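Putative methyltransferase (Emericella variicolor, PDB 7DMB) probably transfers methyl groups as a trans-acting methyltransferase of calbistrin biosynthesis, and is seen here with S-adenosyl-L-homocysteine bound. Local coordinates at residues M65-A70 with G113-L118; E54-Q59 with Y106-D111. All blocks are in the same frame, centred on the assembly; numbering follows the deposited sequence.

Interaction 1 (M65-A70 with G113-L118)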
loop_
_atom_site.group_PDB
_atom_site.type_symbol
_atom_site.label_atom_id
_atom_site.label_comp_id
_atom_site.label_asym_id
_atom_site.label_seq_id
_atom_site.Cartn_x
_atom_site.Cartn_y
_atom_site.Cartn_z
ATOM N N MET A 65 -16.075 10.388 -3.945
ATOM C CA MET A 65 -15.317 11.622 -3.795
ATOM C C MET A 65 -14.305 11.794 -4.916
ATOM O O MET A 65 -14.213 12.875 -5.512
ATOM C CB MET A 65 -14.596 11.659 -2.456
ATOM C CG MET A 65 -13.770 12.921 -2.313
ATOM S SD MET A 65 -14.844 14.345 -2.008
ATOM C CE MET A 65 -13.684 15.700 -1.974
ATOM N N TRP A 66 -13.496 10.756 -5.187
ATOM C CA TRP A 66 -12.485 10.939 -6.221
ATOM C C TRP A 66 -13.127 11.041 -7.593
ATOM O O TRP A 66 -12.571 11.700 -8.471
ATOM C CB TRP A 66 -11.398 9.849 -6.163
ATOM C CG TRP A 66 -11.676 8.536 -6.877
ATOM C CD1 TRP A 66 -11.984 7.334 -6.284
ATOM C CD2 TRP A 66 -11.618 8.278 -8.289
ATOM N NE1 TRP A 66 -12.140 6.361 -7.239
ATOM C CE2 TRP A 66 -11.925 6.912 -8.479
ATOM C CE3 TRP A 66 -11.349 9.069 -9.415
ATOM C CZ2 TRP A 66 -11.972 6.323 -9.744
ATOM C CZ3 TRP A 66 -11.402 8.473 -10.682
ATOM C CH2 TRP A 66 -11.710 7.120 -10.829
ATOM N N VAL A 67 -14.308 10.446 -7.790
ATOM C CA VAL A 67 -15.019 10.647 -9.054
ATOM C C VAL A 67 -15.462 12.106 -9.192
ATOM O O VAL A 67 -15.369 12.703 -10.272
ATOM C CB VAL A 67 -16.220 9.684 -9.170
ATOM C CG1 VAL A 67 -17.170 10.139 -10.300
ATOM C CG2 VAL A 67 -15.747 8.243 -9.409
ATOM N N LEU A 68 -15.964 12.694 -8.106
ATOM C CA LEU A 68 -16.354 14.102 -8.135
ATOM C C LEU A 68 -15.163 15.007 -8.449
ATOM O O LEU A 68 -15.250 15.883 -9.322
ATOM C CB LEU A 68 -16.991 14.491 -6.800
ATOM C CG LEU A 68 -18.437 14.065 -6.544
ATOM C CD1 LEU A 68 -18.721 14.058 -5.021
ATOM C CD2 LEU A 68 -19.401 15.014 -7.259
ATOM N N CYS A 69 -14.048 14.836 -7.725
ATOM C CA CYS A 69 -12.842 15.600 -8.052
ATOM C C CYS A 69 -12.397 15.379 -9.495
ATOM O O CYS A 69 -11.962 16.329 -10.157
ATOM C CB CYS A 69 -11.676 15.248 -7.113
ATOM S SG CYS A 69 -12.069 15.189 -5.317
ATOM N N ALA A 70 -12.437 14.125 -9.974
ATOM C CA ALA A 70 -11.961 13.834 -11.322
ATOM C C ALA A 70 -12.811 14.551 -12.365
ATOM O O ALA A 70 -12.278 15.100 -13.333
ATOM C CB ALA A 70 -11.950 12.326 -11.577
ATOM N N GLY A 113 -23.282 9.117 -13.314
ATOM C CA GLY A 113 -23.932 10.019 -14.261
ATOM C C GLY A 113 -24.569 11.229 -13.594
ATOM O O GLY A 113 -24.426 12.355 -14.073
ATOM N N ASP A 114 -25.259 11.023 -12.465
ATOM C CA ASP A 114 -25.805 12.167 -11.730
ATOM C C ASP A 114 -24.712 13.122 -11.253
ATOM O O ASP A 114 -24.963 14.327 -11.129
ATOM C CB ASP A 114 -26.634 11.708 -10.533
ATOM C CG ASP A 114 -27.779 10.811 -10.931
ATOM O OD1 ASP A 114 -28.300 10.972 -12.055
ATOM O OD2 ASP A 114 -28.173 9.955 -10.109
ATOM N N LEU A 115 -23.501 12.619 -10.972
ATOM C CA LEU A 115 -22.440 13.525 -10.535
ATOM C C LEU A 115 -21.958 14.390 -11.694
ATOM O O LEU A 115 -21.632 15.572 -11.503
ATOM C CB LEU A 115 -21.276 12.738 -9.917
ATOM C CG LEU A 115 -21.664 11.834 -8.734
ATOM C CD1 LEU A 115 -20.442 11.231 -8.022
ATOM C CD2 LEU A 115 -22.564 12.597 -7.758
ATOM N N VAL A 116 -21.897 13.815 -12.900
ATOM C CA VAL A 116 -21.559 14.591 -14.091
ATOM C C VAL A 116 -22.645 15.627 -14.355
ATOM O O VAL A 116 -22.357 16.747 -14.800
ATOM C CB VAL A 116 -21.351 13.655 -15.304
ATOM C CG1 VAL A 116 -21.242 14.454 -16.588
ATOM C CG2 VAL A 116 -20.112 12.763 -15.111
ATOM N N ALA A 117 -23.899 15.291 -14.026
ATOM C CA ALA A 117 -25.025 16.176 -14.295
ATOM C C ALA A 117 -25.113 17.350 -13.319
ATOM O O ALA A 117 -25.838 18.306 -13.600
ATOM C CB ALA A 117 -26.325 15.371 -14.274
ATOM N N LEU A 118 -24.432 17.300 -12.173
ATOM C CA LEU A 118 -24.400 18.468 -11.296
ATOM C C LEU A 118 -23.688 19.628 -11.996
ATOM O O LEU A 118 -22.818 19.424 -12.844
ATOM C CB LEU A 118 -23.676 18.142 -9.980
ATOM C CG LEU A 118 -24.196 17.058 -9.027
ATOM C CD1 LEU A 118 -23.175 16.732 -7.903
ATOM C CD2 LEU A 118 -25.511 17.476 -8.418
#
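L115 reaches from the short helix 112-117 into a shallow hollow between V67 and L68 on helix 56-79, and that single knob makes most of the contact. Its CD1 methyl is the foremost bump: it lies 3.8 Å from CG of L68 and 4.1 Å from CG1 of V67. The side chain of L115 runs at about a right angle to both, so its branch end is set across the two neighbours. L68 answers in kind. Its CD2 settles along the flank of L115, 4.0 Å from CB, and the same methyl also touches CD1 of L118 at 4.2 Å. V67 offers CG1, which stands anti to the backbone N (chi1 165°); its other methyl, CG2, lies 4.1 Å above the ring plane of W66, over the centre. No hydrogen bond joins the two segments, and apolar surfaces alone meet. Helix 85-101 adds F101 against V67, while R123 of helix 120-134 touches L118 at the margin. Far from the S-adenosyl-L-homocysteine site, this is apolar helix-to-helix packing within the helical N-terminal part of the chain, joining the short helix 112-117 to the long helix 56-79.

Interaction 2 (E54-Q59 with Y106-D111)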
loop_
_atom_site.group_PDB
_atom_site.type_symbol
_atom_site.label_atom_id
_atom_site.label_comp_id
_atom_site.label_asym_id
_atom_site.label_seq_id
_atom_site.Cartn_x
_atom_site.Cartn_y
_atom_site.Cartn_z
ATOM N N GLU A 54 -16.369 -4.736 7.669
ATOM C CA GLU A 54 -17.022 -4.497 6.388
ATOM C C GLU A 54 -16.736 -3.066 5.964
ATOM O O GLU A 54 -16.827 -2.143 6.772
ATOM C CB GLU A 54 -18.529 -4.733 6.496
ATOM C CG GLU A 54 -19.187 -5.215 5.216
ATOM C CD GLU A 54 -19.665 -4.067 4.322
ATOM O OE1 GLU A 54 -20.221 -4.344 3.236
ATOM O OE2 GLU A 54 -19.487 -2.885 4.702
ATOM N N SER A 55 -16.361 -2.871 4.709
ATOM C CA SER A 55 -15.835 -1.573 4.309
ATOM C C SER A 55 -16.483 -1.013 3.049
ATOM O O SER A 55 -15.987 -0.020 2.509
ATOM C CB SER A 55 -14.321 -1.666 4.120
ATOM O OG SER A 55 -14.007 -2.461 2.999
ATOM N N GLN A 56 -17.578 -1.610 2.577
ATOM C CA GLN A 56 -18.196 -1.161 1.336
ATOM C C GLN A 56 -18.706 0.274 1.426
ATOM O O GLN A 56 -18.655 1.004 0.434
ATOM C CB GLN A 56 -19.323 -2.116 0.947
ATOM C CG GLN A 56 -18.811 -3.534 0.620
ATOM C CD GLN A 56 -17.781 -3.558 -0.510
ATOM O OE1 GLN A 56 -16.679 -4.099 -0.353
ATOM N NE2 GLN A 56 -18.141 -2.981 -1.657
ATOM N N SER A 57 -19.189 0.700 2.593
ATOM C CA SER A 57 -19.678 2.069 2.729
ATOM C C SER A 57 -18.555 3.082 2.543
ATOM O O SER A 57 -18.681 4.021 1.749
ATOM C CB SER A 57 -20.344 2.265 4.091
ATOM O OG SER A 57 -21.671 1.788 4.067
ATOM N N GLU A 58 -17.453 2.927 3.285
ATOM C CA GLU A 58 -16.378 3.909 3.172
ATOM C C GLU A 58 -15.719 3.859 1.798
ATOM O O GLU A 58 -15.297 4.901 1.286
ATOM C CB GLU A 58 -15.336 3.704 4.277
ATOM C CG GLU A 58 -14.564 2.390 4.233
ATOM C CD GLU A 58 -13.852 2.110 5.563
ATOM O OE1 GLU A 58 -14.524 1.675 6.506
ATOM O OE2 GLU A 58 -12.629 2.338 5.667
ATOM N N GLN A 59 -15.641 2.665 1.188
ATOM C CA GLN A 59 -15.090 2.518 -0.163
ATOM C C GLN A 59 -15.943 3.235 -1.202
ATOM O O GLN A 59 -15.414 3.775 -2.181
ATOM C CB GLN A 59 -14.981 1.040 -0.542
ATOM C CG GLN A 59 -13.831 0.268 0.104
ATOM C CD GLN A 59 -13.621 -1.080 -0.558
ATOM O OE1 GLN A 59 -13.589 -1.173 -1.773
ATOM N NE2 GLN A 59 -13.468 -2.126 0.240
ATOM N N TYR A 106 -20.863 2.384 -13.210
ATOM C CA TYR A 106 -19.483 2.653 -12.828
ATOM C C TYR A 106 -19.200 1.978 -11.490
ATOM O O TYR A 106 -20.035 2.056 -10.574
ATOM C CB TYR A 106 -19.182 4.147 -12.737
ATOM C CG TYR A 106 -17.697 4.369 -12.653
ATOM C CD1 TYR A 106 -16.908 4.303 -13.800
ATOM C CD2 TYR A 106 -17.063 4.588 -11.422
ATOM C CE1 TYR A 106 -15.532 4.474 -13.740
ATOM C CE2 TYR A 106 -15.678 4.764 -11.353
ATOM C CZ TYR A 106 -14.922 4.700 -12.516
ATOM O OH TYR A 106 -13.560 4.864 -12.472
ATOM N N PRO A 107 -18.073 1.280 -11.344
ATOM C CA PRO A 107 -17.856 0.475 -10.134
ATOM C C PRO A 107 -17.918 1.326 -8.879
ATOM O O PRO A 107 -17.232 2.346 -8.765
ATOM C CB PRO A 107 -16.462 -0.120 -10.353
ATOM C CG PRO A 107 -16.336 -0.215 -11.805
ATOM C CD PRO A 107 -17.048 0.998 -12.365
ATOM N N GLN A 108 -18.788 0.912 -7.954
ATOM C CA GLN A 108 -18.960 1.538 -6.648
ATOM C C GLN A 108 -19.526 2.951 -6.745
ATOM O O GLN A 108 -19.684 3.613 -5.716
ATOM C CB GLN A 108 -17.632 1.539 -5.855
ATOM C CG GLN A 108 -17.395 0.238 -5.058
ATOM C CD GLN A 108 -16.025 0.154 -4.393
ATOM O OE1 GLN A 108 -15.022 0.597 -4.953
ATOM N NE2 GLN A 108 -15.980 -0.424 -3.190
ATOM N N VAL A 109 -19.831 3.438 -7.950
ATOM C CA VAL A 109 -20.514 4.727 -8.083
ATOM C C VAL A 109 -21.625 4.618 -9.125
ATOM O O VAL A 109 -21.509 5.220 -10.203
ATOM C CB VAL A 109 -19.549 5.859 -8.470
ATOM C CG1 VAL A 109 -20.141 7.197 -8.088
ATOM C CG2 VAL A 109 -18.172 5.663 -7.851
ATOM N N PRO A 110 -22.705 3.876 -8.849
ATOM C CA PRO A 110 -23.738 3.657 -9.877
ATOM C C PRO A 110 -24.457 4.922 -10.299
ATOM O O PRO A 110 -25.076 4.940 -11.368
ATOM C CB PRO A 110 -24.701 2.670 -9.199
ATOM C CG PRO A 110 -24.492 2.914 -7.719
ATOM C CD PRO A 110 -23.013 3.156 -7.600
ATOM N N ASP A 111 -24.386 5.983 -9.499
ATOM C CA ASP A 111 -24.947 7.279 -9.850
ATOM C C ASP A 111 -23.890 8.247 -10.371
ATOM O O ASP A 111 -24.081 9.469 -10.277
ATOM C CB ASP A 111 -25.670 7.880 -8.645
ATOM C CG ASP A 111 -24.732 8.139 -7.464
ATOM O OD1 ASP A 111 -23.667 7.470 -7.357
ATOM O OD2 ASP A 111 -25.067 9.015 -6.642
HETATM O O HOH W 1 -13.198 2.344 -3.326
#
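Q108 stretches out from a turn to hand its amide NE2 to OE1 of Q59, a hydrogen bond of 2.9 Å and nearly straight at 164°. OE1 of Q59 lies close to the amide plane of Q108, but the donor approaches from above the carbonyl plane of Q59, 52° out of it, with the two amides almost perpendicular. Both glutamines are extended beyond CG. In Q108 the CD carbon stands anti to CA (chi2 174°), which carries the amide away from the turn and out to the helix. In Q59 the first torsion sets CG anti to the carbonyl carbon, and the chain then runs back toward the start of its helix, where NE2 donates to OG of S55 at 2.8 Å. A further bond from NE2 to the carbonyl O of F372 helps fix the rotation of this amide, leaving OE1 turned to Q108. The other end of the Q108 amide is used as well: one water donates both to its OE1, at 3.0 Å, and to the backbone O of Q59, at 2.9 Å. Q108 is thus linked to one residue twice, directly and through water, and its NE2 comes within 3.2 Å of CB of Q59, a tight approach that goes with the bond to OE1. Behind the reach of Q108 is a type II beta turn from Y106 to V109, closed by the bond from V109 N to Y106 O; Q108 takes its third position with a positive phi. The contact joins the first turn of helix 56-79 to the loop between helices 85-101 and 112-117, while Y374, just before strand 375-382, packs on Q59.

From the N terminus the chain enters helix 56-79 through E54-Q59 and passes M65-A70 farther along the same helix, then turns back through helix 85-101. The loop Y106-D111 returns to the helix start and closes interaction 2; helix 112-117 follows at once and closes interaction 1 on the later segment. The two closures therefore cross instead of nesting, their centres 14 Å apart. They also touch: CG2 of V67 packs on CG2 of V109 at 3.9 Å, and CD1 of L115 lies 4.0 Å from CG1 of V109. Polar at one end and apolar at the other, together they tie helix 56-79 to the connection that follows helix 85-101.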